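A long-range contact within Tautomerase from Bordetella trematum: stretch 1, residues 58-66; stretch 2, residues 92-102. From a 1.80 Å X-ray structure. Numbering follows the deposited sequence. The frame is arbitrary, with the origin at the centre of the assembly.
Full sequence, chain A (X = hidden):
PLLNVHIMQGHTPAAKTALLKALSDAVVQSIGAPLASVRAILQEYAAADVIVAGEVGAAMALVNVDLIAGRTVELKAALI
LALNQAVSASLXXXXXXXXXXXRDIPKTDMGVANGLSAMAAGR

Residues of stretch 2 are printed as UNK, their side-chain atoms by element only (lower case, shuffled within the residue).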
ATOM      1  N   ALA A  58     -13.310 -15.393  -3.840  1.00 27.66           N
ATOM      2  CA  ALA A  58     -14.265 -14.903  -2.859  1.00 27.70           C
ATOM      3  C   ALA A  58     -14.256 -13.380  -2.846  1.00 30.76           C
ATOM      4  O   ALA A  58     -13.234 -12.738  -3.099  1.00 34.05           O
ATOM      5  CB  ALA A  58     -13.942 -15.452  -1.470  1.00 31.09           C
ATOM      6  N   ALA A  59     -15.411 -12.798  -2.563  1.00 33.92           N
ATOM      7  CA  ALA A  59     -15.526 -11.349  -2.621  1.00 32.16           C
ATOM      8  C   ALA A  59     -14.805 -10.699  -1.445  1.00 32.35           C
ATOM      9  O   ALA A  59     -14.760 -11.245  -0.337  1.00 29.45           O
ATOM     10  CB  ALA A  59     -16.998 -10.936  -2.640  1.00 35.55           C
ATOM     11  N   MET A  60     -14.215  -9.533  -1.702  1.00 28.33           N
ATOM     12  CA  MET A  60     -13.599  -8.731  -0.657  1.00 26.11           C
ATOM     13  C   MET A  60     -13.657  -7.266  -1.060  1.00 26.79           C
ATOM     14  O   MET A  60     -13.801  -6.921  -2.238  1.00 22.61           O
ATOM     15  CB  MET A  60     -12.142  -9.147  -0.384  1.00 27.86           C
ATOM     16  CG  MET A  60     -11.160  -8.874  -1.511  1.00 26.03           C
ATOM     17  SD  MET A  60     -10.493  -7.185  -1.438  1.00 23.73           S
ATOM     18  CE  MET A  60     -10.425  -6.796  -3.195  1.00 24.30           C
ATOM     19  N   ALA A  61     -13.558  -6.407  -0.055  1.00 24.23           N
ATOM     20  CA  ALA A  61     -13.219  -5.011  -0.249  1.00 21.76           C
ATOM     21  C   ALA A  61     -12.212  -4.645   0.824  1.00 23.51           C
ATOM     22  O   ALA A  61     -12.227  -5.203   1.927  1.00 22.31           O
ATOM     23  CB  ALA A  61     -14.440  -4.082  -0.183  1.00 23.85           C
ATOM     24  N   LEU A  62     -11.320  -3.726   0.483  1.00 22.47           N
ATOM     25  CA  LEU A  62     -10.247  -3.329   1.384  1.00 22.20           C
ATOM     26  C   LEU A  62     -10.046  -1.827   1.291  1.00 23.18           C
ATOM     27  O   LEU A  62      -9.890  -1.294   0.189  1.00 22.17           O
ATOM     28  CB  LEU A  62      -8.947  -4.058   1.033  1.00 21.17           C
ATOM     29  CG  LEU A  62      -7.728  -3.618   1.845  1.00 21.49           C
ATOM     30  CD1 LEU A  62      -7.879  -4.027   3.324  1.00 23.41           C
ATOM     31  CD2 LEU A  62      -6.455  -4.191   1.233  1.00 21.56           C
ATOM     32  N   VAL A  63     -10.059  -1.147   2.439  1.00 20.87           N
ATOM     33  CA  VAL A  63      -9.747   0.279   2.518  1.00 20.35           C
ATOM     34  C   VAL A  63      -8.476   0.424   3.345  1.00 22.14           C
ATOM     35  O   VAL A  63      -8.471   0.121   4.543  1.00 22.42           O
ATOM     36  CB  VAL A  63     -10.903   1.095   3.129  1.00 20.31           C
ATOM     37  CG1 VAL A  63     -10.564   2.588   3.132  1.00 21.99           C
ATOM     38  CG2 VAL A  63     -12.222   0.852   2.372  1.00 20.06           C
ATOM     39  N   ASN A  64      -7.400   0.881   2.710  1.00 19.87           N
ATOM     40  CA  ASN A  64      -6.162   1.217   3.397  1.00 20.26           C
ATOM     41  C   ASN A  64      -6.103   2.719   3.629  1.00 23.56           C
ATOM     42  O   ASN A  64      -6.278   3.500   2.684  1.00 23.54           O
ATOM     43  CB  ASN A  64      -4.950   0.779   2.576  1.00 21.31           C
ATOM     44  CG  ASN A  64      -4.853  -0.724   2.439  1.00 25.60           C
ATOM     45  OD1 ASN A  64      -5.244  -1.469   3.336  1.00 21.98           O
ATOM     46  ND2 ASN A  64      -4.326  -1.179   1.305  1.00 24.70           N
ATOM     47  N   VAL A  65      -5.830   3.120   4.872  1.00 20.05           N
ATOM     48  CA  VAL A  65      -5.816   4.525   5.277  1.00 20.62           C
ATOM     49  C   VAL A  65      -4.444   4.851   5.843  1.00 24.73           C
ATOM     50  O   VAL A  65      -4.046   4.294   6.876  1.00 22.31           O
ATOM     51  CB  VAL A  65      -6.894   4.837   6.324  1.00 20.78           C
ATOM     52  CG1 VAL A  65      -6.903   6.340   6.631  1.00 20.80           C
ATOM     53  CG2 VAL A  65      -8.261   4.332   5.881  1.00 19.76           C
ATOM     54  N   ASP A  66      -3.719   5.744   5.173  1.00 21.94           N
ATOM     55  CA  ASP A  66      -2.521   6.341   5.739  1.00 20.91           C
ATOM     56  C   ASP A  66      -2.929   7.688   6.313  1.00 22.44           C
ATOM     57  O   ASP A  66      -3.415   8.556   5.577  1.00 23.87           O
ATOM     58  CB  ASP A  66      -1.422   6.502   4.687  1.00 20.60           C
ATOM     59  CG  ASP A  66      -0.900   5.171   4.188  1.00 26.49           C
ATOM     60  OD1 ASP A  66      -0.682   4.258   5.007  1.00 27.75           O
ATOM     61  OD2 ASP A  66      -0.717   5.027   2.973  1.00 30.10           O
ATOM     62  N   UNK A  92     -23.450  -2.480  -1.785  1.00 32.72           N
ATOM     63  CA  UNK A  92     -24.381  -3.565  -1.503  1.00 31.47           C
ATOM     64  C   UNK A  92     -23.680  -4.817  -1.025  1.00 34.19           C
ATOM     65  O   UNK A  92     -24.020  -5.930  -1.451  1.00 32.60           O
ATOM     66  N   UNK A  93     -22.675  -4.654  -0.173  1.00 30.15           N
ATOM     67  CA  UNK A  93     -21.854  -5.753   0.304  1.00 30.71           C
ATOM     68  C   UNK A  93     -22.169  -6.059   1.754  1.00 28.34           C
ATOM     69  O   UNK A  93     -22.621  -5.194   2.508  1.00 32.50           O
ATOM     70  c   UNK A  93     -19.792  -5.404  -1.145  1.00 34.07           C
ATOM     71  s   UNK A  93     -18.063  -5.037  -0.870  1.00 30.13           S
ATOM     72  c   UNK A  93     -20.370  -5.408   0.216  1.00 30.75           C
ATOM     73  c   UNK A  93     -17.525  -6.525  -0.034  1.00 25.77           C
ATOM     74  N   UNK A  94     -21.864  -7.293   2.141  1.00 28.90           N
ATOM     75  CA  UNK A  94     -21.878  -7.678   3.544  1.00 30.07           C
ATOM     76  C   UNK A  94     -20.645  -7.114   4.243  1.00 30.62           C
ATOM     77  O   UNK A  94     -19.523  -7.256   3.749  1.00 25.68           O
ATOM     78  c   UNK A  94     -21.911  -9.199   3.673  1.00 33.69           C
ATOM     79  o   UNK A  94     -23.101 -10.610   5.183  1.00 46.18           O
ATOM     80  o   UNK A  94     -21.801  -9.068   6.055  1.00 39.67           O
ATOM     81  c   UNK A  94     -22.298  -9.657   5.070  1.00 41.95           C
ATOM     82  N   UNK A  95     -20.859  -6.484   5.399  1.00 30.09           N
ATOM     83  CA  UNK A  95     -19.755  -5.884   6.129  1.00 30.65           C
ATOM     84  C   UNK A  95     -18.709  -6.886   6.578  1.00 29.24           C
ATOM     85  O   UNK A  95     -17.559  -6.513   6.832  1.00 30.02           O
ATOM     86  N   UNK A  96     -19.079  -8.164   6.670  1.00 26.69           N
ATOM     87  CA  UNK A  96     -18.100  -9.179   7.044  1.00 29.52           C
ATOM     88  C   UNK A  96     -17.046  -9.383   5.962  1.00 29.34           C
ATOM     89  O   UNK A  96     -15.986  -9.960   6.242  1.00 29.77           O
ATOM     90  c   UNK A  96     -19.891 -12.606   6.418  1.00 41.33           C
ATOM     91  n   UNK A  96     -19.423 -13.710   4.211  1.00 47.37           N
ATOM     92  c   UNK A  96     -18.800 -10.509   7.345  1.00 32.70           C
ATOM     93  c   UNK A  96     -20.476 -13.278   5.179  1.00 43.15           C
ATOM     94  c   UNK A  96     -19.414 -11.181   6.120  1.00 38.21           C
ATOM     95  N   UNK A  97     -17.316  -8.931   4.738  1.00 24.61           N
ATOM     96  CA  UNK A  97     -16.426  -9.103   3.598  1.00 26.59           C
ATOM     97  C   UNK A  97     -15.503  -7.909   3.392  1.00 23.42           C
ATOM     98  O   UNK A  97     -14.695  -7.919   2.460  1.00 25.42           O
ATOM     99  c   UNK A  97     -17.987 -10.679   2.354  1.00 32.89           C
ATOM    100  o   UNK A  97     -17.494 -11.621   3.012  1.00 31.59           O
ATOM    101  o   UNK A  97     -19.056 -10.790   1.715  1.00 31.34           O
ATOM    102  c   UNK A  97     -17.249  -9.345   2.328  1.00 24.78           C
ATOM    103  N   UNK A  98     -15.619  -6.888   4.229  1.00 24.06           N
ATOM    104  CA  UNK A  98     -14.869  -5.645   4.100  1.00 20.17           C
ATOM    105  C   UNK A  98     -13.814  -5.616   5.194  1.00 22.52           C
ATOM    106  O   UNK A  98     -14.061  -6.087   6.305  1.00 24.66           O
ATOM    107  c   UNK A  98     -15.048  -3.128   4.032  1.00 23.06           C
ATOM    108  c   UNK A  98     -16.929  -4.545   3.190  1.00 25.89           C
ATOM    109  c   UNK A  98     -15.812  -4.432   4.214  1.00 27.66           C
ATOM    110  N   UNK A  99     -12.638  -5.071   4.879  1.00 23.11           N
ATOM    111  CA  UNK A  99     -11.599  -4.827   5.867  1.00 19.96           C
ATOM    112  C   UNK A  99     -11.089  -3.399   5.720  1.00 23.08           C
ATOM    113  O   UNK A  99     -11.013  -2.872   4.606  1.00 21.52           O
ATOM    114  c   UNK A  99     -12.636  -9.353   7.789  1.00 26.69           C
ATOM    115  n   UNK A  99     -11.470  -8.737   7.981  1.00 23.07           N
ATOM    116  n   UNK A  99     -12.791 -10.618   8.168  1.00 27.39           N
ATOM    117  n   UNK A  99     -13.649  -8.710   7.218  1.00 25.16           N
ATOM    118  c   UNK A  99     -10.433  -5.812   5.718  1.00 20.97           C
ATOM    119  c   UNK A  99     -11.193  -7.345   7.600  1.00 24.52           C
ATOM    120  c   UNK A  99     -10.754  -7.245   6.134  1.00 24.71           C
ATOM    121  N   UNK A 100     -10.744  -2.780   6.851  1.00 22.92           N
ATOM    122  CA  UNK A 100     -10.155  -1.443   6.900  1.00 19.08           C
ATOM    123  C   UNK A 100      -8.858  -1.534   7.686  1.00 21.61           C
ATOM    124  O   UNK A 100      -8.837  -2.125   8.769  1.00 24.44           O
ATOM    125  c   UNK A 100     -11.089  -0.420   7.574  1.00 21.07           C
ATOM    126  c   UNK A 100     -12.437  -0.382   6.902  1.00 22.67           C
ATOM    127  c   UNK A 100     -10.425   0.971   7.585  1.00 21.40           C
ATOM    128  N   UNK A 101      -7.787  -0.945   7.155  1.00 19.90           N
ATOM    129  CA  UNK A 101      -6.482  -0.915   7.809  1.00 18.84           C
ATOM    130  C   UNK A 101      -6.055   0.539   7.949  1.00 20.33           C
ATOM    131  O   UNK A 101      -6.050   1.283   6.963  1.00 20.52           O
ATOM    132  c   UNK A 101      -5.885  -3.120   6.776  1.00 22.97           C
ATOM    133  c   UNK A 101      -5.424  -1.693   7.009  1.00 20.63           C
ATOM    134  c   UNK A 101      -4.071  -1.629   7.722  1.00 23.43           C
ATOM    135  N   UNK A 102      -5.705   0.940   9.168  1.00 20.59           N
ATOM    136  CA  UNK A 102      -5.188   2.276   9.429  1.00 20.23           C
ATOM    137  C   UNK A 102      -3.689   2.174   9.656  1.00 22.31           C
ATOM    138  O   UNK A 102      -3.231   1.325  10.432  1.00 22.49           O
ATOM    139  c   UNK A 102      -7.822   3.642  12.008  1.00 19.58           C
ATOM    140  c   UNK A 102      -7.378   2.909  10.746  1.00 20.56           C
ATOM    141  c   UNK A 102      -5.850   2.915  10.654  1.00 19.17           C
ATOM    142  c   UNK A 102      -8.033   3.526   9.499  1.00 19.45           C
TER
HETATM  143  O   HOH W   1     -14.626 -11.705   2.168  1.00 35.07           O

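Position 92 has backbone atoms and no side chain. Its phi of 62° favours glycine, and it ends a helix in a Schellman motif; the residue is G92.

Position 93 carries two carbons, a sulfur and a terminal carbon in an unbranched chain, the pattern of methionine alone. M93, with chi1 m, chi2 t and chi3 p, points toward stretch 1. Its SD lies 3.8 Å from A61 CB and its CE 4.1 Å from M60 C, so the thioether covers the start of the first strand.

Position 94 has two carbons, the second bearing two oxygens: a short carboxylate, hence D94. It is out of reach of stretch 1 but organises the turn.

Position 95 again lacks side-chain atoms, so it is G95, and it opens the 3-10 segment. Its phi/psi of -62/-21 is open to any residue, so the identification rests on the missing CB.

At position 96 four carbons run in a row to a nitrogen, which defines lysine. K96 does not touch stretch 1; its backbone N donates to D94 OD1 at 2.9 Å (angle 175°), fastening the turn.

Position 97 shows another two-carbon carboxylate, with its CB 4.1 Å from A59 O. This is D97. The preceding lysine's charge is met here, K96 NZ to D97 OD1 being a 3.1 Å salt bridge. The same carboxylate oxygen accepts from water 1 (water O to D97 OD1, 3.0 Å), which also donates to A59 O at 2.6 Å from its own O and so links the two stretches.

Position 98 has one carbon carrying two more. Three carbons forked at CB mean valine, and V98 CG2 packs 4.2 Å from A61 CB.

Position 99 has three carbons, a nitrogen, then a carbon bearing two further nitrogens, a guanidinium. The CB of R99 lies 3.9 Å from L62 CD1, while the end of the chain leads away from stretch 1: R99 NH2 donates to K96 O and to V98 O, each at 2.8 Å.

Position 100 repeats the three-carbon fork. V100 CG2 is 4.3 Å from V63 CB, and V100 CG1 is 4.3 Å from V65 CG2.

Position 101 has the same fork on the other face of the sheet: V101 CG2 meets L62 CD1 at 4.1 Å, and V101 CB lies 3.7 Å from N64 OD1.

Position 102 has four carbons forked at the second, which is leucine; L102 CD2 reaches V65 CB at 3.6 Å.

The contact works as a parallel strand pair, the axes 12° apart, in register from A61 with V98 to V65 with L102. Its hydrogen bonds alternate: A61 N to D97 O (3.1 Å), R99 N to A61 O (3.0 Å), V63 N to R99 O (2.9 Å), V101 N to V63 O (2.9 Å) and V65 N to V101 O (2.8 Å). Angles of 154-166° support each. Aliphatic packing on the face of A61, V63 and V65 reinforces this ladder, and M93 extends it at the strand's start.

Stretch 2 92-102: GMDGKDVRVVL
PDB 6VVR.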